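Local coordinates for probable TonB-dependent siderophore receptor PiuA (Acinetobacter baumannii, PDB 5FP1), which probably binds iron-chelating siderophores, perhaps including ferric enterobactin, at the outer membrane as the first step of iron uptake, at residues 198-203 against 222-227; 110-115 against 181-186; 157-162 against 188-193. One frame throughout, in Å; residues are numbered along the deposited sequence. Where two conformers were deposited one is given.

Contact 1: residues 198-203 against 222-227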
loop_
_atom_site.group_PDB
_atom_site.type_symbol
_atom_site.label_atom_id
_atom_site.label_comp_id
_atom_site.label_asym_id
_atom_site.label_seq_id
_atom_site.Cartn_x
_atom_site.Cartn_y
_atom_site.Cartn_z
ATOM N N TYR A 198 1.318 0.431 19.434
ATOM C CA TYR A 198 2.239 0.949 18.431
ATOM C C TYR A 198 3.130 2.010 19.036
ATOM O O TYR A 198 2.651 2.876 19.772
ATOM C CB TYR A 198 1.433 1.541 17.258
ATOM C CG TYR A 198 0.618 0.476 16.622
ATOM C CD1 TYR A 198 1.209 -0.413 15.720
ATOM C CD2 TYR A 198 -0.712 0.285 16.961
ATOM C CE1 TYR A 198 0.496 -1.452 15.159
ATOM C CE2 TYR A 198 -1.439 -0.756 16.403
ATOM C CZ TYR A 198 -0.819 -1.625 15.517
ATOM O OH TYR A 198 -1.506 -2.661 14.954
ATOM N N LYS A 199 4.419 1.947 18.736
ATOM C CA LYS A 199 5.357 2.998 19.159
ATOM C C LYS A 199 6.352 3.220 18.049
ATOM O O LYS A 199 6.923 2.264 17.520
ATOM C CB LYS A 199 6.108 2.606 20.443
ATOM C CG LYS A 199 5.206 2.273 21.630
ATOM C CD LYS A 199 6.001 1.896 22.867
ATOM C CE LYS A 199 5.067 1.664 24.050
ATOM N NZ LYS A 199 3.989 0.685 23.703
ATOM N N ARG A 200 6.566 4.470 17.682
ATOM C CA ARG A 200 7.544 4.738 16.661
ATOM C C ARG A 200 8.154 6.136 16.727
ATOM O O ARG A 200 7.551 7.070 17.255
ATOM C CB ARG A 200 6.945 4.462 15.272
ATOM C CG ARG A 200 5.715 5.211 14.907
ATOM C CD ARG A 200 5.027 4.636 13.660
ATOM N NE ARG A 200 3.768 5.328 13.387
ATOM C CZ ARG A 200 2.570 4.858 13.697
ATOM N NH1 ARG A 200 2.436 3.696 14.336
ATOM N NH2 ARG A 200 1.493 5.578 13.431
ATOM N N VAL A 201 9.346 6.246 16.164
ATOM C CA VAL A 201 10.086 7.498 16.072
ATOM C C VAL A 201 10.683 7.597 14.675
ATOM O O VAL A 201 11.091 6.585 14.076
ATOM C CB VAL A 201 11.189 7.527 17.155
ATOM C CG1 VAL A 201 12.199 8.641 16.906
ATOM C CG2 VAL A 201 10.549 7.650 18.533
ATOM N N GLY A 202 10.695 8.804 14.130
ATOM C CA GLY A 202 11.287 9.029 12.836
ATOM C C GLY A 202 11.917 10.399 12.684
ATOM O O GLY A 202 11.609 11.341 13.418
ATOM N N ILE A 203 12.775 10.502 11.686
ATOM C CA ILE A 203 13.356 11.764 11.313
ATOM C C ILE A 203 13.589 11.752 9.810
ATOM O O ILE A 203 13.901 10.701 9.212
ATOM C CB ILE A 203 14.676 12.005 12.113
ATOM C CG1 ILE A 203 15.194 13.436 11.896
ATOM C CG2 ILE A 203 15.736 11.018 11.722
ATOM C CD1 ILE A 203 16.295 13.818 12.886
ATOM N N TYR A 222 15.732 9.518 5.293
ATOM C CA TYR A 222 14.506 9.165 5.958
ATOM C C TYR A 222 14.809 8.010 6.897
ATOM O O TYR A 222 15.498 7.059 6.527
ATOM C CB TYR A 222 13.438 8.734 4.941
ATOM C CG TYR A 222 12.114 8.344 5.578
ATOM C CD1 TYR A 222 11.221 9.304 5.999
ATOM C CD2 TYR A 222 11.767 7.006 5.768
ATOM C CE1 TYR A 222 10.018 8.965 6.590
ATOM C CE2 TYR A 222 10.566 6.658 6.358
ATOM C CZ TYR A 222 9.687 7.637 6.765
ATOM O OH TYR A 222 8.465 7.308 7.341
ATOM N N TYR A 223 14.275 8.101 8.102
ATOM C CA TYR A 223 14.441 7.071 9.120
ATOM C C TYR A 223 13.146 6.923 9.874
ATOM O O TYR A 223 12.532 7.914 10.296
ATOM C CB TYR A 223 15.529 7.464 10.119
ATOM C CG TYR A 223 15.495 6.699 11.448
ATOM C CD1 TYR A 223 16.052 5.434 11.559
ATOM C CD2 TYR A 223 14.923 7.259 12.580
ATOM C CE1 TYR A 223 16.047 4.744 12.767
ATOM C CE2 TYR A 223 14.913 6.590 13.800
ATOM C CZ TYR A 223 15.473 5.338 13.894
ATOM O OH TYR A 223 15.461 4.682 15.116
ATOM N N LEU A 224 12.745 5.673 10.058
ATOM C CA LEU A 224 11.621 5.315 10.893
ATOM C C LEU A 224 11.880 4.004 11.589
ATOM O O LEU A 224 12.319 3.009 10.955
ATOM C CB LEU A 224 10.344 5.177 10.056
ATOM C CG LEU A 224 9.070 4.894 10.858
ATOM C CD1 LEU A 224 8.595 6.115 11.603
ATOM C CD2 LEU A 224 7.943 4.392 9.956
ATOM N N GLN A 225 11.602 3.979 12.888
ATOM C CA GLN A 225 11.816 2.771 13.670
ATOM C C GLN A 225 10.633 2.539 14.576
ATOM O O GLN A 225 10.135 3.482 15.222
ATOM C CB GLN A 225 13.125 2.861 14.486
ATOM C CG GLN A 225 13.499 1.522 15.118
ATOM C CD GLN A 225 14.943 1.429 15.612
ATOM O OE1 GLN A 225 15.826 2.257 15.291
ATOM N NE2 GLN A 225 15.199 0.379 16.388
ATOM N N THR A 226 10.146 1.294 14.592
ATOM C CA THR A 226 8.938 0.946 15.344
ATOM C C THR A 226 9.213 -0.124 16.380
ATOM O O THR A 226 10.167 -0.906 16.262
ATOM C CB THR A 226 7.815 0.379 14.436
ATOM O OG1 THR A 226 8.160 -0.968 14.072
ATOM C CG2 THR A 226 7.637 1.195 13.192
ATOM N N ASP A 227 8.327 -0.197 17.375
ATOM C CA ASP A 227 8.433 -1.173 18.461
ATOM C C ASP A 227 7.006 -1.458 18.912
ATOM O O ASP A 227 6.439 -0.709 19.721
ATOM C CB ASP A 227 9.269 -0.566 19.611
ATOM C CG ASP A 227 9.536 -1.552 20.759
ATOM O OD1 ASP A 227 9.341 -2.767 20.618
ATOM O OD2 ASP A 227 9.972 -1.091 21.826
HETATM O O HOH W 1 4.836 -1.401 21.776
#

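Contact 2: residues 110-115 against 181-186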
loop_
_atom_site.group_PDB
_atom_site.type_symbol
_atom_site.label_atom_id
_atom_site.label_comp_id
_atom_site.label_asym_id
_atom_site.label_seq_id
_atom_site.Cartn_x
_atom_site.Cartn_y
_atom_site.Cartn_z
ATOM N N GLU A 110 4.524 5.199 7.332
ATOM C CA GLU A 110 4.036 6.385 8.041
ATOM C C GLU A 110 3.716 7.535 7.112
ATOM O O GLU A 110 4.230 7.615 5.981
ATOM C CB GLU A 110 5.095 6.904 9.031
ATOM C CG GLU A 110 4.725 6.741 10.501
ATOM C CD GLU A 110 3.903 7.896 11.072
ATOM O OE1 GLU A 110 3.843 8.953 10.431
ATOM O OE2 GLU A 110 3.311 7.739 12.180
ATOM N N MET A 111 2.931 8.470 7.625
ATOM C CA MET A 111 2.580 9.661 6.843
ATOM C C MET A 111 3.374 10.920 7.227
ATOM O O MET A 111 3.199 11.946 6.579
ATOM C CB MET A 111 1.091 9.953 6.979
ATOM C CG MET A 111 0.181 8.871 6.394
ATOM S SD MET A 111 0.407 8.644 4.619
ATOM C CE MET A 111 -0.342 10.166 4.051
ATOM N N PHE A 112 4.243 10.865 8.243
ATOM C CA PHE A 112 4.810 12.122 8.779
ATOM C C PHE A 112 5.657 12.885 7.782
ATOM O O PHE A 112 5.674 14.107 7.813
ATOM C CB PHE A 112 5.590 11.937 10.090
ATOM C CG PHE A 112 7.022 11.520 9.920
ATOM C CD1 PHE A 112 7.357 10.184 9.744
ATOM C CD2 PHE A 112 8.052 12.459 10.007
ATOM C CE1 PHE A 112 8.669 9.781 9.624
ATOM C CE2 PHE A 112 9.374 12.056 9.911
ATOM C CZ PHE A 112 9.685 10.722 9.707
ATOM N N ALA A 113 6.348 12.196 6.887
ATOM C CA ALA A 113 7.166 12.875 5.895
ATOM C C ALA A 113 6.517 12.924 4.521
ATOM O O ALA A 113 7.195 13.200 3.534
ATOM C CB ALA A 113 8.510 12.197 5.777
ATOM N N VAL A 114 5.222 12.666 4.465
ATOM C CA VAL A 114 4.503 12.540 3.194
ATOM C C VAL A 114 3.724 13.817 2.858
ATOM O O VAL A 114 2.905 14.267 3.636
ATOM C CB VAL A 114 3.521 11.363 3.227
ATOM C CG1 VAL A 114 2.739 11.270 1.927
ATOM C CG2 VAL A 114 4.247 10.064 3.478
ATOM N N GLU A 115 3.974 14.355 1.668
ATOM C CA GLU A 115 3.213 15.482 1.104
ATOM C C GLU A 115 1.837 15.031 0.579
ATOM O O GLU A 115 0.794 15.582 0.925
ATOM C CB GLU A 115 4.047 16.062 -0.057
ATOM C CG GLU A 115 3.440 17.279 -0.749
ATOM C CD GLU A 115 3.580 18.568 0.072
ATOM O OE1 GLU A 115 4.342 18.608 1.064
ATOM O OE2 GLU A 115 2.914 19.547 -0.278
ATOM N N ALA A 181 11.911 16.959 9.357
ATOM C CA ALA A 181 10.684 16.574 10.059
ATOM C C ALA A 181 11.039 15.511 11.093
ATOM O O ALA A 181 11.922 14.689 10.867
ATOM C CB ALA A 181 9.639 16.061 9.083
ATOM N N VAL A 182 10.403 15.573 12.249
ATOM C CA VAL A 182 10.690 14.636 13.325
ATOM C C VAL A 182 9.357 14.138 13.856
ATOM O O VAL A 182 8.362 14.858 13.818
ATOM C CB VAL A 182 11.501 15.277 14.471
ATOM C CG1 VAL A 182 12.017 14.212 15.407
ATOM C CG2 VAL A 182 12.693 16.053 13.934
ATOM N N LEU A 183 9.350 12.898 14.332
ATOM C CA LEU A 183 8.127 12.225 14.742
ATOM C C LEU A 183 8.399 11.430 16.003
ATOM O O LEU A 183 9.391 10.707 16.085
ATOM C CB LEU A 183 7.623 11.258 13.649
ATOM C CG LEU A 183 6.505 10.288 14.081
ATOM C CD1 LEU A 183 5.182 11.008 14.213
ATOM C CD2 LEU A 183 6.387 9.102 13.115
ATOM N N GLY A 184 7.463 11.548 16.936
ATOM C CA GLY A 184 7.319 10.638 18.059
ATOM C C GLY A 184 5.872 10.238 18.185
ATOM O O GLY A 184 4.992 11.082 18.225
ATOM N N HIS A 185 5.598 8.935 18.245
ATOM C CA HIS A 185 4.215 8.482 18.203
ATOM C C HIS A 185 3.984 7.220 19.005
ATOM O O HIS A 185 4.793 6.309 18.965
ATOM C CB HIS A 185 3.787 8.201 16.771
ATOM C CG HIS A 185 2.406 7.642 16.658
ATOM N ND1 HIS A 185 1.320 8.411 16.327
ATOM C CD2 HIS A 185 1.929 6.389 16.868
ATOM C CE1 HIS A 185 0.226 7.667 16.361
ATOM N NE2 HIS A 185 0.573 6.433 16.668
ATOM N N GLN A 186 2.859 7.171 19.707
ATOM C CA GLN A 186 2.381 5.916 20.322
ATOM C C GLN A 186 0.886 5.899 20.337
ATOM O O GLN A 186 0.233 6.957 20.468
ATOM C CB GLN A 186 2.902 5.722 21.748
ATOM C CG GLN A 186 2.399 6.755 22.742
ATOM C CD GLN A 186 2.729 6.399 24.193
ATOM O OE1 GLN A 186 1.857 6.413 25.059
ATOM N NE2 GLN A 186 3.974 6.082 24.453
#

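Contact 3: residues 157-162 against 188-193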
loop_
_atom_site.group_PDB
_atom_site.type_symbol
_atom_site.label_atom_id
_atom_site.label_comp_id
_atom_site.label_asym_id
_atom_site.label_seq_id
_atom_site.Cartn_x
_atom_site.Cartn_y
_atom_site.Cartn_z
ATOM N N GLY A 157 -4.898 11.495 22.489
ATOM C CA GLY A 157 -6.168 10.899 22.145
ATOM C C GLY A 157 -6.552 9.729 23.010
ATOM O O GLY A 157 -5.779 9.280 23.844
ATOM N N THR A 158 -7.755 9.235 22.799
ATOM C CA THR A 158 -8.237 8.112 23.574
ATOM C C THR A 158 -7.374 6.868 23.290
ATOM O O THR A 158 -6.682 6.788 22.243
ATOM C CB THR A 158 -9.698 7.833 23.240
ATOM O OG1 THR A 158 -9.829 7.744 21.819
ATOM C CG2 THR A 158 -10.583 8.969 23.747
ATOM N N ASP A 159 -7.411 5.930 24.230
ATOM C CA ASP A 159 -6.606 4.692 24.177
ATOM C C ASP A 159 -5.123 4.978 24.019
ATOM O O ASP A 159 -4.415 4.338 23.231
ATOM C CB ASP A 159 -7.146 3.746 23.098
ATOM C CG ASP A 159 -8.449 3.077 23.522
ATOM O OD1 ASP A 159 -8.531 2.664 24.701
ATOM O OD2 ASP A 159 -9.411 2.978 22.720
ATOM N N ASN A 160 -4.661 5.947 24.816
ATOM C CA ASN A 160 -3.246 6.252 25.005
ATOM C C ASN A 160 -2.525 6.630 23.714
ATOM O O ASN A 160 -1.385 6.268 23.502
ATOM C CB ASN A 160 -2.533 5.098 25.705
ATOM C CG ASN A 160 -2.971 4.969 27.160
ATOM O OD1 ASN A 160 -3.069 5.965 27.873
ATOM N ND2 ASN A 160 -3.278 3.755 27.591
ATOM N N TYR A 161 -3.210 7.396 22.890
ATOM C CA TYR A 161 -2.603 8.038 21.719
ATOM C C TYR A 161 -1.838 9.286 22.132
ATOM O O TYR A 161 -2.382 10.156 22.820
ATOM C CB TYR A 161 -3.735 8.388 20.778
ATOM C CG TYR A 161 -3.406 9.070 19.474
ATOM C CD1 TYR A 161 -2.971 10.395 19.442
ATOM C CD2 TYR A 161 -3.615 8.424 18.259
ATOM C CE1 TYR A 161 -2.733 11.036 18.248
ATOM C CE2 TYR A 161 -3.379 9.060 17.057
ATOM C CZ TYR A 161 -2.951 10.371 17.052
ATOM O OH TYR A 161 -2.723 11.021 15.867
ATOM N N GLN A 162 -0.572 9.364 21.738
ATOM C CA GLN A 162 0.205 10.608 21.838
ATOM C C GLN A 162 1.074 10.737 20.626
ATOM O O GLN A 162 1.753 9.783 20.256
ATOM C CB GLN A 162 1.105 10.598 23.088
ATOM C CG GLN A 162 0.344 10.379 24.387
ATOM C CD GLN A 162 1.267 9.968 25.523
ATOM O OE1 GLN A 162 2.387 10.454 25.626
ATOM N NE2 GLN A 162 0.806 9.058 26.371
ATOM N N GLU A 188 -2.444 2.775 21.418
ATOM C CA GLU A 188 -3.045 1.453 21.492
ATOM C C GLU A 188 -4.102 1.390 20.419
ATOM O O GLU A 188 -4.714 2.402 20.100
ATOM C CB GLU A 188 -3.704 1.222 22.847
ATOM C CG GLU A 188 -2.723 1.225 23.987
ATOM C CD GLU A 188 -3.429 1.167 25.334
ATOM O OE1 GLU A 188 -4.664 0.924 25.381
ATOM O OE2 GLU A 188 -2.724 1.360 26.333
ATOM N N LYS A 189 -4.320 0.206 19.852
ATOM C CA LYS A 189 -5.375 0.043 18.870
ATOM C C LYS A 189 -6.701 0.403 19.544
ATOM O O LYS A 189 -7.056 -0.151 20.594
ATOM C CB LYS A 189 -5.420 -1.379 18.337
ATOM C CG LYS A 189 -6.430 -1.553 17.229
ATOM C CD LYS A 189 -6.491 -3.001 16.770
ATOM C CE LYS A 189 -7.487 -3.167 15.617
ATOM N NZ LYS A 189 -7.777 -4.600 15.324
ATOM N N ALA A 190 -7.447 1.297 18.924
ATOM C CA ALA A 190 -8.634 1.865 19.568
ATOM C C ALA A 190 -9.711 0.813 19.772
ATOM O O ALA A 190 -10.056 0.060 18.841
ATOM C CB ALA A 190 -9.193 3.000 18.711
ATOM N N GLY A 191 -10.206 0.729 21.001
ATOM C CA GLY A 191 -11.288 -0.192 21.342
ATOM C C GLY A 191 -10.836 -1.596 21.654
ATOM O O GLY A 191 -11.641 -2.451 22.027
ATOM N N GLN A 192 -9.547 -1.848 21.516
ATOM C CA GLN A 192 -9.000 -3.196 21.757
ATOM C C GLN A 192 -8.129 -3.222 23.017
ATOM O O GLN A 192 -6.897 -3.171 22.918
ATOM C CB GLN A 192 -8.137 -3.622 20.559
ATOM C CG GLN A 192 -7.822 -5.101 20.482
ATOM C CD GLN A 192 -6.779 -5.413 19.435
ATOM O OE1 GLN A 192 -5.643 -4.946 19.526
ATOM N NE2 GLN A 192 -7.144 -6.226 18.455
ATOM N N SER A 193 -8.750 -3.345 24.188
ATOM C CA SER A 193 -8.016 -3.407 25.469
ATOM C C SER A 193 -7.033 -4.574 25.590
ATOM O O SER A 193 -7.296 -5.700 25.134
ATOM C CB SER A 193 -8.997 -3.495 26.657
ATOM O OG SER A 193 -9.746 -2.306 26.776
HETATM O O HOH W 2 -5.312 5.043 20.296
HETATM O O HOH W 3 -9.620 0.147 24.502
HETATM O O HOH W 4 -6.838 2.128 26.609
#

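Contact 1: residues 198-203 against 222-227
I203 and Y223 meet as a hydrogen-bonded antiparallel pair whose side chains pass at a slant. The branch methyl CG2 of I203 lies 3.9 Å from Y223 CB and is equally near Y223 CD2. A chi1 of 162° sets CG of Y223 anti to its backbone N; farther out, CE2 of the ring comes 3.8 Å from V201 O, obliquely to the ring. On the other face of the sheet R200 and T226 form a non-hydrogen-bonded pair, with R200 CB 3.9 Å from T226 CG2. Their polar ends turn to other partners: the R200 guanidinium goes to E110, and T226 OG1 accepts from Q267 N. L224, on this same face, bends at chi2 (74°) and lays CD1 against V201 O at 3.5 Å. G202, lacking a side chain, allows Y223 O within 3.0 Å of its CA. Five backbone bonds fix the register, among them V201 N to Q225 O at 3.0 Å. Near the end of the pairing, K199 CB packs 3.4 Å from D227 O; a water accepts from K199 NZ and donates to that carbonyl, while NZ also forms a salt bridge with E197. Strand axes at 172°, with V201, I203, Y223 and Q225 on one face and R200, L224 and T226 on the plug-facing other, mark an antiparallel beta hairpin in the wall of a TonB-dependent receptor barrel.

Contact 2: residues 110-115 against 181-186
L183 covers one face of the F112 ring in a CH-pi contact, its CB 3.9 Å from the ring centroid and only 16° off the normal. At the ring's CD1 corner, L183 CD2 packs at 3.7 Å, and the same methyl meets E110 tip to tip, 3.4 Å from the carboxylate carbon CD. A181 attends the far rim: its CB is 4.0 Å from F112 CD2, while its carbonyl oxygen lies at the ring edge near the plane, 3.8 Å from CE2. The opposite face of the ring is covered from within the plug segment, where A113 CB stands over the centre; the ring of Y222, on strand 215-226, also meets F112. E110 OE1 in turn accepts F112 N at 2.9 Å, a weak bond comes to it from M111 N, and a type I turn from M111 to V114 is closed by V114 N to M111 O at 3.0 Å. Further out, K142 NZ binds F112 O, and the barrel arginines R200 and R163 both form salt bridges to E110 OE2. Between the two segments the contact is van der Waals packing of plug against barrel wall, with a methyl set against a carboxylate; the buried E110 carboxylate is compensated by two arginines and backbone N-H groups, an environment that would be expected to keep it ionised.

Contact 3: residues 157-162 against 188-193
The N160 and E188 side chains run alongside one another in the same direction, their amide and carboxylate planes turned 71° apart. N160 ND2 donates to E188 OE2 at 2.8 Å. The acceptor sits almost in the amide plane, but the donor comes from above the carboxylate, 60° out of its plane. E188 is extended beyond CG (chi2 173°), which carries CD out beside N160. The second carboxylate, that of D159, is also approached from over its plane: G191 N donates to OD2 at 2.9 Å, and A190 CA adds a contact at 3.4 Å to the same oxygen. Its other oxygen, OD1, takes protons from two waters. One of these, 2.6 Å from D159 OD1, also donates to E188 OE1 at 2.8 Å and so bridges the two acids. The backbones also join directly, E188 N to D159 O at 3.1 Å. G191 presents its N-H from within a type II turn, K189 to Q192, at a residue whose positive phi suits glycine. Further out, K189 NZ forms a salt bridge with D231, and T158 OG1 accepts from A710 N on strand 709-717, which pairs with strand 149-157 in the barrel. Chemically, two like charges, D159 OD1 and E188 OE1, stand 4.3 Å apart at the surface; the shared water and the N-H donors given to each acid probably offset their repulsion, joining the turn between strands 149-157 and 161-171 to the loop between strands 177-188 and 197-209, neighbours at the same end of the barrel.

The barrel sides of the three contacts lie on or beside neighbouring strands 161-171, 177-188, 197-209 and 215-226; contact 2 adds the plug. Contacts 1 and 2, centred about 8 Å apart, touch at R200 NE and E110 OE2 (2.7 Å), tying the hairpin to the plug segment; Y222 OH packs on F112 CE1 at 3.4 Å, and R200 N probably bonds to H185 O at 2.9 Å. Contact 3, centred about 18 Å from each, reaches contact 2 through a probable bond, Q162 N to Q186 O at 2.8 Å; its nearest atoms are about 4 Å from contact 1. A C8E detergent molecule, not a siderophore, lies about 9 Å from the Y222 side chain.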